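Local coordinates for regulatory protein E2 (Bovine papillomavirus type 1, PDB 2JEX) that probably helps initiate viral DNA replication by sharpening the DNA-binding specificity of protein E1, and probably regulates viral transcription, here represented by its N-terminal transactivation domain, at residues A[5-9]-A[38-43]; A[109-115]-A[132-138]; A[121-127]-A[180-184]. The protein carries 1 engineered substitution. All coordinates share one frame; numbering follows the deposited sequence.

Overall arrangement
From the N terminus, contact 1 comes first: segment 5-9 of helix 4-21 meets segment 38-43 of helix 26-48, closing a largely helical loop and pairing the first two helices of the domain. It is complete before either of the others opens, and its centre lies about 32 Å from that of contact 2 and 51 Å from that of contact 3. Contact 2 closes the hairpin of strands 110-120 and 128-140, inside the large antiparallel sheet. Contact 3 crosses it along the chain: residues 121-127, the connection of that same hairpin, reach forward to residues 180-184, from the end of helix 173-180 toward strand 186-189. It thus ties the hairpin's end to that helix-to-strand link.

Contact 1 (A[5-9]-A[38-43]); sequences CERLH and TENTLL
Leu42 reaches across to helix 4-21 with both of its methyls. CD1 lies against the backbone of Leu8, 3.6 Å from Leu8 N, and also touches Leu8 CB, while CD2 meets the arginine next door at 3.7 Å from Arg7 CD. Arg7 and Leu42 cross at about a right angle, and the CD2 methyl sits at the edge of the guanidinium, near its plane, so the arginine contributes its aliphatic stem as well as the rim of its head.

Leu8 fills the other half of the interface. With its CG anti to the backbone N (chi1 -177°), its CD1 is carried to the neighbouring helix, where it lies 3.7 Å from Glu39 CG and 4.0 Å from Leu43 CD2. Glu39 therefore offers a methylene to the leucine. Its extended chain takes the carboxylate on to Gln12 and Gln15, one turn and two turns further along helix 4-21, so that OE2 and OE1 each accept a hydrogen bond from a glutamine amide. Beside Leu42, Thr38 CG2 makes a looser contact with Arg7 CG (4.2 Å), and the threonine hydroxyl is bonded to Thr34 O within its own helix.

The two helix segments run nearly antiparallel, at 150°, with axes 9.4 Å apart at closest approach; Leu8 and Glu39 have the nearest CA atoms. This is largely apolar packing between the first two helices of the transactivation domain, with the methylenes of Arg7 and Glu39 joining the leucines. Helix 62-83 lies against helix 26-48 beyond it, where Leu43 touches Cys65 and Asn40 packs on Arg68 and Ala69.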
loop_
_atom_site.group_PDB
_atom_site.type_symbol
_atom_site.label_atom_id
_atom_site.label_comp_id
_atom_site.label_asym_id
_atom_site.label_seq_id
_atom_site.Cartn_x
_atom_site.Cartn_y
_atom_site.Cartn_z
ATOM N N CYS A 5 -27.122 -2.424 -14.652
ATOM C CA CYS A 5 -27.550 -3.048 -13.402
ATOM C C CYS A 5 -26.989 -4.464 -13.250
ATOM O O CYS A 5 -26.613 -4.877 -12.147
ATOM C CB CYS A 5 -29.079 -3.090 -13.346
ATOM S SG CYS A 5 -29.755 -2.824 -11.705
ATOM N N GLU A 6 -26.934 -5.203 -14.358
ATOM C CA GLU A 6 -26.409 -6.571 -14.347
ATOM C C GLU A 6 -24.886 -6.574 -14.311
ATOM O O GLU A 6 -24.278 -7.433 -13.678
ATOM C CB GLU A 6 -26.879 -7.355 -15.574
ATOM C CG GLU A 6 -28.381 -7.369 -15.805
ATOM C CD GLU A 6 -28.719 -7.635 -17.264
ATOM O OE1 GLU A 6 -27.940 -7.142 -18.145
ATOM O OE2 GLU A 6 -29.754 -8.337 -17.531
ATOM N N ARG A 7 -24.284 -5.616 -15.012
ATOM C CA ARG A 7 -22.833 -5.465 -15.062
ATOM C C ARG A 7 -22.311 -5.092 -13.670
ATOM O O ARG A 7 -21.261 -5.578 -13.237
ATOM C CB ARG A 7 -22.456 -4.398 -16.093
ATOM C CG ARG A 7 -21.005 -4.436 -16.553
ATOM C CD ARG A 7 -20.709 -3.325 -17.553
ATOM N NE ARG A 7 -21.364 -3.528 -18.847
ATOM C CZ ARG A 7 -22.390 -2.812 -19.309
ATOM N NH1 ARG A 7 -22.910 -1.816 -18.594
ATOM N NH2 ARG A 7 -22.896 -3.092 -20.499
ATOM N N LEU A 8 -23.069 -4.237 -12.981
ATOM C CA LEU A 8 -22.805 -3.868 -11.595
ATOM C C LEU A 8 -22.836 -5.078 -10.664
ATOM O O LEU A 8 -21.957 -5.227 -9.813
ATOM C CB LEU A 8 -23.811 -2.810 -11.122
ATOM C CG LEU A 8 -23.680 -2.226 -9.709
ATOM C CD1 LEU A 8 -22.343 -1.502 -9.500
ATOM C CD2 LEU A 8 -24.837 -1.297 -9.432
ATOM N N HIS A 9 -23.847 -5.929 -10.831
ATOM C CA HIS A 9 -24.009 -7.130 -10.010
ATOM C C HIS A 9 -22.825 -8.078 -10.174
ATOM O O HIS A 9 -22.332 -8.633 -9.190
ATOM C CB HIS A 9 -25.322 -7.846 -10.341
ATOM C CG HIS A 9 -25.490 -9.160 -9.637
ATOM N ND1 HIS A 9 -25.927 -9.257 -8.331
ATOM C CD2 HIS A 9 -25.280 -10.431 -10.059
ATOM C CE1 HIS A 9 -25.976 -10.528 -7.978
ATOM N NE2 HIS A 9 -25.588 -11.262 -9.008
ATOM N N THR A 38 -14.659 -1.289 -12.709
ATOM C CA THR A 38 -15.950 -1.412 -13.360
ATOM C C THR A 38 -17.071 -0.900 -12.444
ATOM O O THR A 38 -17.794 0.002 -12.834
ATOM C CB THR A 38 -16.189 -2.873 -13.846
ATOM O OG1 THR A 38 -15.089 -3.273 -14.673
ATOM C CG2 THR A 38 -17.504 -3.011 -14.641
ATOM N N GLU A 39 -17.163 -1.424 -11.218
ATOM C CA GLU A 39 -18.212 -1.011 -10.264
ATOM C C GLU A 39 -18.273 0.502 -10.054
ATOM O O GLU A 39 -19.332 1.112 -10.174
ATOM C CB GLU A 39 -18.051 -1.716 -8.906
ATOM C CG GLU A 39 -19.043 -1.229 -7.837
ATOM C CD GLU A 39 -18.836 -1.871 -6.469
ATOM O OE1 GLU A 39 -17.767 -2.470 -6.230
ATOM O OE2 GLU A 39 -19.749 -1.779 -5.625
ATOM N N ASN A 40 -17.135 1.103 -9.755
ATOM C CA ASN A 40 -17.101 2.521 -9.470
ATOM C C ASN A 40 -17.203 3.405 -10.691
ATOM O O ASN A 40 -17.614 4.559 -10.577
ATOM C CB ASN A 40 -15.885 2.862 -8.619
ATOM C CG ASN A 40 -15.990 2.273 -7.250
ATOM O OD1 ASN A 40 -16.707 2.789 -6.397
ATOM N ND2 ASN A 40 -15.314 1.157 -7.037
ATOM N N THR A 41 -16.844 2.865 -11.855
ATOM C CA THR A 41 -17.033 3.573 -13.115
ATOM C C THR A 41 -18.521 3.666 -13.432
ATOM O O THR A 41 -19.005 4.748 -13.762
ATOM C CB THR A 41 -16.262 2.900 -14.292
ATOM O OG1 THR A 41 -14.856 2.905 -14.004
ATOM C CG2 THR A 41 -16.506 3.634 -15.597
ATOM N N LEU A 42 -19.231 2.540 -13.318
ATOM C CA LEU A 42 -20.661 2.487 -13.621
ATOM C C LEU A 42 -21.415 3.398 -12.664
ATOM O O LEU A 42 -22.279 4.169 -13.075
ATOM C CB LEU A 42 -21.209 1.056 -13.512
ATOM C CG LEU A 42 -20.589 -0.095 -14.316
ATOM C CD1 LEU A 42 -20.930 -1.410 -13.632
ATOM C CD2 LEU A 42 -21.040 -0.107 -15.784
ATOM N N LEU A 43 -21.044 3.311 -11.392
ATOM C CA LEU A 43 -21.647 4.096 -10.326
ATOM C C LEU A 43 -21.418 5.587 -10.536
ATOM O O LEU A 43 -22.325 6.396 -10.313
ATOM C CB LEU A 43 -21.099 3.645 -8.960
ATOM C CG LEU A 43 -21.535 2.294 -8.386
ATOM C CD1 LEU A 43 -20.834 2.055 -7.059
ATOM C CD2 LEU A 43 -23.056 2.207 -8.211
#

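Contact 2 (A[109-115]-A[132-138])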
loop_
_atom_site.group_PDB
_atom_site.type_symbol
_atom_site.label_atom_id
_atom_site.label_comp_id
_atom_site.label_asym_id
_atom_site.label_seq_id
_atom_site.Cartn_x
_atom_site.Cartn_y
_atom_site.Cartn_z
ATOM N N CYS A 109 4.109 2.000 -3.930
ATOM C CA CYS A 109 4.832 0.762 -4.220
ATOM C C CYS A 109 4.203 -0.416 -3.478
ATOM O O CYS A 109 3.650 -0.255 -2.384
ATOM C CB CYS A 109 6.341 0.880 -3.910
ATOM S SG CYS A 109 6.836 0.938 -2.153
ATOM N N PHE A 110 4.285 -1.599 -4.080
ATOM C CA PHE A 110 3.756 -2.799 -3.452
ATOM C C PHE A 110 4.778 -3.367 -2.469
ATOM O O PHE A 110 5.989 -3.181 -2.635
ATOM C CB PHE A 110 3.302 -3.816 -4.506
ATOM C CG PHE A 110 2.275 -3.263 -5.468
ATOM C CD1 PHE A 110 2.640 -2.887 -6.761
ATOM C CD2 PHE A 110 0.948 -3.088 -5.072
ATOM C CE1 PHE A 110 1.703 -2.360 -7.645
ATOM C CE2 PHE A 110 -0.005 -2.561 -5.957
ATOM C CZ PHE A 110 0.370 -2.193 -7.244
ATOM N N LYS A 111 4.283 -4.022 -1.420
ATOM C CA LYS A 111 5.128 -4.374 -0.278
ATOM C C LYS A 111 4.781 -5.729 0.317
ATOM O O LYS A 111 3.614 -6.017 0.573
ATOM C CB LYS A 111 5.035 -3.308 0.823
ATOM C CG LYS A 111 5.003 -1.867 0.347
ATOM C CD LYS A 111 5.178 -0.919 1.512
ATOM C CE LYS A 111 4.498 0.411 1.309
ATOM N NZ LYS A 111 4.478 0.925 -0.093
ATOM N N LYS A 112 5.803 -6.555 0.541
ATOM C CA LYS A 112 5.640 -7.820 1.267
ATOM C C LYS A 112 6.688 -7.956 2.379
ATOM O O LYS A 112 7.761 -7.349 2.309
ATOM C CB LYS A 112 5.701 -9.016 0.311
ATOM C CG LYS A 112 4.614 -9.016 -0.779
ATOM C CD LYS A 112 4.485 -10.362 -1.473
ATOM C CE LYS A 112 5.601 -10.568 -2.478
ATOM N NZ LYS A 112 5.279 -11.618 -3.491
ATOM N N GLY A 113 6.366 -8.746 3.401
ATOM C CA GLY A 113 7.291 -9.006 4.505
ATOM C C GLY A 113 7.239 -7.926 5.571
ATOM O O GLY A 113 8.153 -7.113 5.684
ATOM N N ALA A 114 6.159 -7.920 6.345
ATOM C CA ALA A 114 5.935 -6.893 7.361
ATOM C C ALA A 114 6.636 -7.250 8.659
ATOM O O ALA A 114 6.665 -8.425 9.066
ATOM C CB ALA A 114 4.437 -6.698 7.610
ATOM N N ARG A 115 7.205 -6.233 9.299
ATOM C CA ARG A 115 7.700 -6.374 10.664
ATOM C C ARG A 115 7.586 -5.065 11.423
ATOM O O ARG A 115 7.489 -3.993 10.824
ATOM C CB ARG A 115 9.138 -6.901 10.696
ATOM C CG ARG A 115 10.175 -5.891 10.298
ATOM C CD ARG A 115 11.493 -6.578 10.085
ATOM N NE ARG A 115 12.543 -5.614 9.787
ATOM C CZ ARG A 115 12.874 -5.211 8.566
ATOM N NH1 ARG A 115 12.227 -5.672 7.496
ATOM N NH2 ARG A 115 13.857 -4.338 8.411
ATOM N N THR A 132 5.546 -0.101 11.154
ATOM C CA THR A 132 5.527 -1.307 10.329
ATOM C C THR A 132 6.421 -1.093 9.119
ATOM O O THR A 132 6.209 -0.160 8.341
ATOM C CB THR A 132 4.099 -1.665 9.895
ATOM O OG1 THR A 132 3.288 -1.833 11.063
ATOM C CG2 THR A 132 4.075 -2.961 9.072
ATOM N N VAL A 133 7.437 -1.946 8.994
ATOM C CA VAL A 133 8.396 -1.882 7.890
ATOM C C VAL A 133 8.298 -3.151 7.041
ATOM O O VAL A 133 8.101 -4.244 7.566
ATOM C CB VAL A 133 9.841 -1.667 8.410
ATOM C CG1 VAL A 133 10.841 -1.527 7.258
ATOM C CG2 VAL A 133 9.893 -0.422 9.273
ATOM N N TYR A 134 8.424 -2.990 5.729
ATOM C CA TYR A 134 8.322 -4.107 4.787
ATOM C C TYR A 134 9.689 -4.454 4.211
ATOM O O TYR A 134 10.399 -3.579 3.722
ATOM C CB TYR A 134 7.284 -3.801 3.692
ATOM C CG TYR A 134 5.877 -3.722 4.253
ATOM C CD1 TYR A 134 5.328 -2.504 4.665
ATOM C CD2 TYR A 134 5.112 -4.872 4.412
ATOM C CE1 TYR A 134 4.043 -2.431 5.204
ATOM C CE2 TYR A 134 3.830 -4.812 4.953
ATOM C CZ TYR A 134 3.305 -3.594 5.354
ATOM O OH TYR A 134 2.035 -3.549 5.893
ATOM N N SER A 135 10.061 -5.730 4.290
ATOM C CA SER A 135 11.385 -6.172 3.854
ATOM C C SER A 135 11.519 -6.172 2.334
ATOM O O SER A 135 12.636 -6.115 1.806
ATOM C CB SER A 135 11.704 -7.564 4.410
ATOM O OG SER A 135 10.818 -8.548 3.894
ATOM N N ASN A 136 10.379 -6.231 1.643
ATOM C CA ASN A 136 10.360 -6.327 0.186
ATOM C C ASN A 136 9.462 -5.270 -0.436
ATOM O O ASN A 136 8.256 -5.235 -0.187
ATOM C CB ASN A 136 9.968 -7.746 -0.266
ATOM C CG ASN A 136 10.911 -8.825 0.289
ATOM O OD1 ASN A 136 12.131 -8.654 0.310
ATOM N ND2 ASN A 136 10.340 -9.936 0.742
ATOM N N LEU A 137 10.075 -4.397 -1.231
ATOM C CA LEU A 137 9.379 -3.285 -1.863
ATOM C C LEU A 137 9.552 -3.361 -3.367
ATOM O O LEU A 137 10.666 -3.534 -3.865
ATOM C CB LEU A 137 9.914 -1.938 -1.360
ATOM C CG LEU A 137 9.960 -1.600 0.136
ATOM C CD1 LEU A 137 10.575 -0.218 0.354
ATOM C CD2 LEU A 137 8.578 -1.664 0.753
ATOM N N TYR A 138 8.440 -3.225 -4.082
ATOM C CA TYR A 138 8.437 -3.302 -5.539
ATOM C C TYR A 138 8.004 -1.957 -6.124
ATOM O O TYR A 138 6.828 -1.584 -6.055
ATOM C CB TYR A 138 7.518 -4.433 -6.010
ATOM C CG TYR A 138 7.818 -5.770 -5.368
ATOM C CD1 TYR A 138 7.326 -6.079 -4.096
ATOM C CD2 TYR A 138 8.592 -6.726 -6.029
ATOM C CE1 TYR A 138 7.602 -7.301 -3.492
ATOM C CE2 TYR A 138 8.871 -7.961 -5.434
ATOM C CZ TYR A 138 8.373 -8.236 -4.166
ATOM O OH TYR A 138 8.632 -9.439 -3.567
#
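A chi1 of -40°, with CG beside the backbone N, carries the Lys111 stem along the Tyr134 ring and puts Lys111 CD 3.5 Å from Tyr134 CD1, while Tyr134, at chi1 -67°, turns that ring back across the lysine stem. The two side chains cross at about a right angle, and Lys111 CB lies over the ring face in a CH-pi contact, 29° off the ring normal. They belong to the antiparallel beta hairpin of strands 110-120 and 128-140. Beside them on this face, Leu137 CD2 packs on the lysine stem, and Ala114 CB comes obliquely against the tyrosine ring. Lys111 NZ donates to Cys109 O at 2.7 Å and also to Pro106 O.

Phe110 with Tyr138, Lys112 with Asn136, and Arg115 with Val133 are the hydrogen-bonded pairs, each joined by two backbone bonds. Between the last two the strand is irregular. Gly113, with positive phi, accepts from Ser135 N at 2.7 Å, and at Ser135 the partner strand turns a corner, so that Ala114 pairs with Tyr134 beyond the break.

The opposite face carries Phe110, Lys112, Arg115, Val133, Asn136 and Tyr138. Tyr138 has its ring edge at Phe110 O, and Lys112 CE lies 3.4 Å from Tyr138 OH. Phe110 packs on helix 62-83, Tyr138 meets Trp92 and Phe87 edge-to-face, and Lys112 adds a cation-pi contact with Trp92, its NZ donating to Pro91 O and forming a salt bridge with Glu90. Arg115 extends from CG to NE and is held by a salt bridge to Asp190 and a bond from NH2 to Ala150 O. Val133 CG1 lies over one face of its guanidinium, and Ser135 CB sits at the edge, 3.7 Å from Arg115 NH1.

Contact 3 (A[121-127]-A[180-184]); sequences FDGNASN and FSTTG
Both carboxylate oxygens of Asp122 are gripped by the chain of residues 182-183. OD2 takes the amide of Thr182 on its syn lone pair, with Thr182 N at 2.7 Å and the N-H pointing well at the oxygen. Thr182 OG1 adds a weak bond to the same oxygen. OD1 receives Thr183 N at 3.0 Å from above the carboxylate plane, 38° out of it. The hydroxyl of Thr183 also lies against OD1, but its modelled separation is too short to be relied on. Two successive amides, one to each oxygen, fix the rotation of the carboxylate and probably favour its charged form.

Asp122 sits in the connection of the hairpin formed by strands 110-120 and 128-140, which also contains a type I beta turn from Asn124 to Asn127. Its partners follow the C-terminal end of helix 173-180, so the contact joins the end of the hairpin to the link between that helix and strand 186-189.

Next to the Asp122 bonds along the chain, Phe180 CB sits over the centre of the Phe121 ring, 3.8 Å from its centroid and 13° off the normal. The two phenylalanines lie side by side and point the same way, with their ring planes at 59°. Asn129 touches both, and Tyr131 packs on Phe121. Ser181, the first residue past the helix, bonds through OG to Ala177 O and weakly accepts Gly184 N.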
loop_
_atom_site.group_PDB
_atom_site.type_symbol
_atom_site.label_atom_id
_atom_site.label_comp_id
_atom_site.label_asym_id
_atom_site.label_seq_id
_atom_site.Cartn_x
_atom_site.Cartn_y
_atom_site.Cartn_z
ATOM N N PHE A 121 11.752 6.660 23.311
ATOM C CA PHE A 121 12.153 8.058 23.217
ATOM C C PHE A 121 13.088 8.636 24.280
ATOM O O PHE A 121 14.200 9.049 23.951
ATOM C CB PHE A 121 10.951 8.955 22.894
ATOM C CG PHE A 121 10.396 8.702 21.525
ATOM C CD1 PHE A 121 9.259 7.934 21.356
ATOM C CD2 PHE A 121 11.068 9.170 20.390
ATOM C CE1 PHE A 121 8.761 7.666 20.081
ATOM C CE2 PHE A 121 10.581 8.909 19.109
ATOM C CZ PHE A 121 9.424 8.154 18.953
ATOM N N ASP A 122 12.710 8.680 25.543
ATOM C CA ASP A 122 13.604 9.444 26.446
ATOM C C ASP A 122 14.423 8.577 27.402
ATOM O O ASP A 122 14.673 8.962 28.542
ATOM C CB ASP A 122 12.830 10.568 27.164
ATOM C CG ASP A 122 12.526 11.742 26.236
ATOM O OD1 ASP A 122 13.458 12.201 25.549
ATOM O OD2 ASP A 122 11.365 12.206 26.181
ATOM N N GLY A 123 14.858 7.416 26.904
ATOM C CA GLY A 123 15.336 6.323 27.756
ATOM C C GLY A 123 14.179 5.826 28.616
ATOM O O GLY A 123 14.381 5.235 29.677
ATOM N N ASN A 124 12.963 6.069 28.141
ATOM C CA ASN A 124 11.747 5.871 28.919
ATOM C C ASN A 124 10.883 4.789 28.260
ATOM O O ASN A 124 10.249 5.017 27.220
ATOM C CB ASN A 124 11.015 7.220 29.054
ATOM C CG ASN A 124 9.736 7.160 29.899
ATOM O OD1 ASN A 124 9.049 8.180 30.035
ATOM N ND2 ASN A 124 9.407 5.991 30.460
ATOM N N ALA A 125 10.876 3.610 28.888
ATOM C CA ALA A 125 10.216 2.417 28.359
ATOM C C ALA A 125 8.726 2.617 28.081
ATOM O O ALA A 125 8.132 1.873 27.291
ATOM C CB ALA A 125 10.429 1.231 29.306
ATOM N N SER A 126 8.138 3.613 28.740
ATOM C CA SER A 126 6.731 3.966 28.550
ATOM C C SER A 126 6.574 5.051 27.485
ATOM O O SER A 126 5.457 5.365 27.093
ATOM C CB SER A 126 6.089 4.415 29.870
ATOM O OG SER A 126 6.622 5.666 30.290
ATOM N N ASN A 127 7.686 5.630 27.032
ATOM C CA ASN A 127 7.667 6.604 25.929
ATOM C C ASN A 127 8.169 5.960 24.632
ATOM O O ASN A 127 9.358 6.011 24.291
ATOM C CB ASN A 127 8.457 7.873 26.283
ATOM C CG ASN A 127 8.231 9.020 25.294
ATOM O OD1 ASN A 127 8.938 10.029 25.339
ATOM N ND2 ASN A 127 7.258 8.871 24.398
ATOM N N PHE A 180 7.720 13.409 20.076
ATOM C CA PHE A 180 7.407 12.451 21.144
ATOM C C PHE A 180 8.437 12.381 22.272
ATOM O O PHE A 180 8.249 11.641 23.243
ATOM C CB PHE A 180 7.176 11.054 20.551
ATOM C CG PHE A 180 6.183 11.022 19.410
ATOM C CD1 PHE A 180 6.516 10.430 18.205
ATOM C CD2 PHE A 180 4.917 11.597 19.543
ATOM C CE1 PHE A 180 5.615 10.388 17.156
ATOM C CE2 PHE A 180 4.002 11.567 18.501
ATOM C CZ PHE A 180 4.353 10.956 17.299
ATOM N N SER A 181 9.525 13.132 22.136
ATOM C CA SER A 181 10.550 13.176 23.168
ATOM C C SER A 181 10.746 14.580 23.739
ATOM O O SER A 181 10.399 15.586 23.117
ATOM C CB SER A 181 11.896 12.632 22.664
ATOM O OG SER A 181 12.663 13.651 22.042
ATOM N N THR A 182 11.321 14.610 24.935
ATOM C CA THR A 182 11.616 15.845 25.648
ATOM C C THR A 182 13.117 16.171 25.583
ATOM O O THR A 182 13.513 17.334 25.717
ATOM C CB THR A 182 11.107 15.765 27.116
ATOM O OG1 THR A 182 11.621 14.588 27.750
ATOM C CG2 THR A 182 9.600 15.674 27.145
ATOM N N THR A 183 13.941 15.147 25.348
ATOM C CA THR A 183 15.405 15.287 25.280
ATOM C C THR A 183 15.983 15.258 23.851
ATOM O O THR A 183 16.954 15.946 23.560
ATOM C CB THR A 183 16.115 14.190 26.108
ATOM O OG1 THR A 183 15.671 12.894 25.660
ATOM C CG2 THR A 183 15.812 14.351 27.601
ATOM N N GLY A 184 15.405 14.451 22.968
ATOM C CA GLY A 184 15.914 14.355 21.596
ATOM C C GLY A 184 16.593 13.032 21.282
ATOM O O GLY A 184 16.800 12.687 20.113
#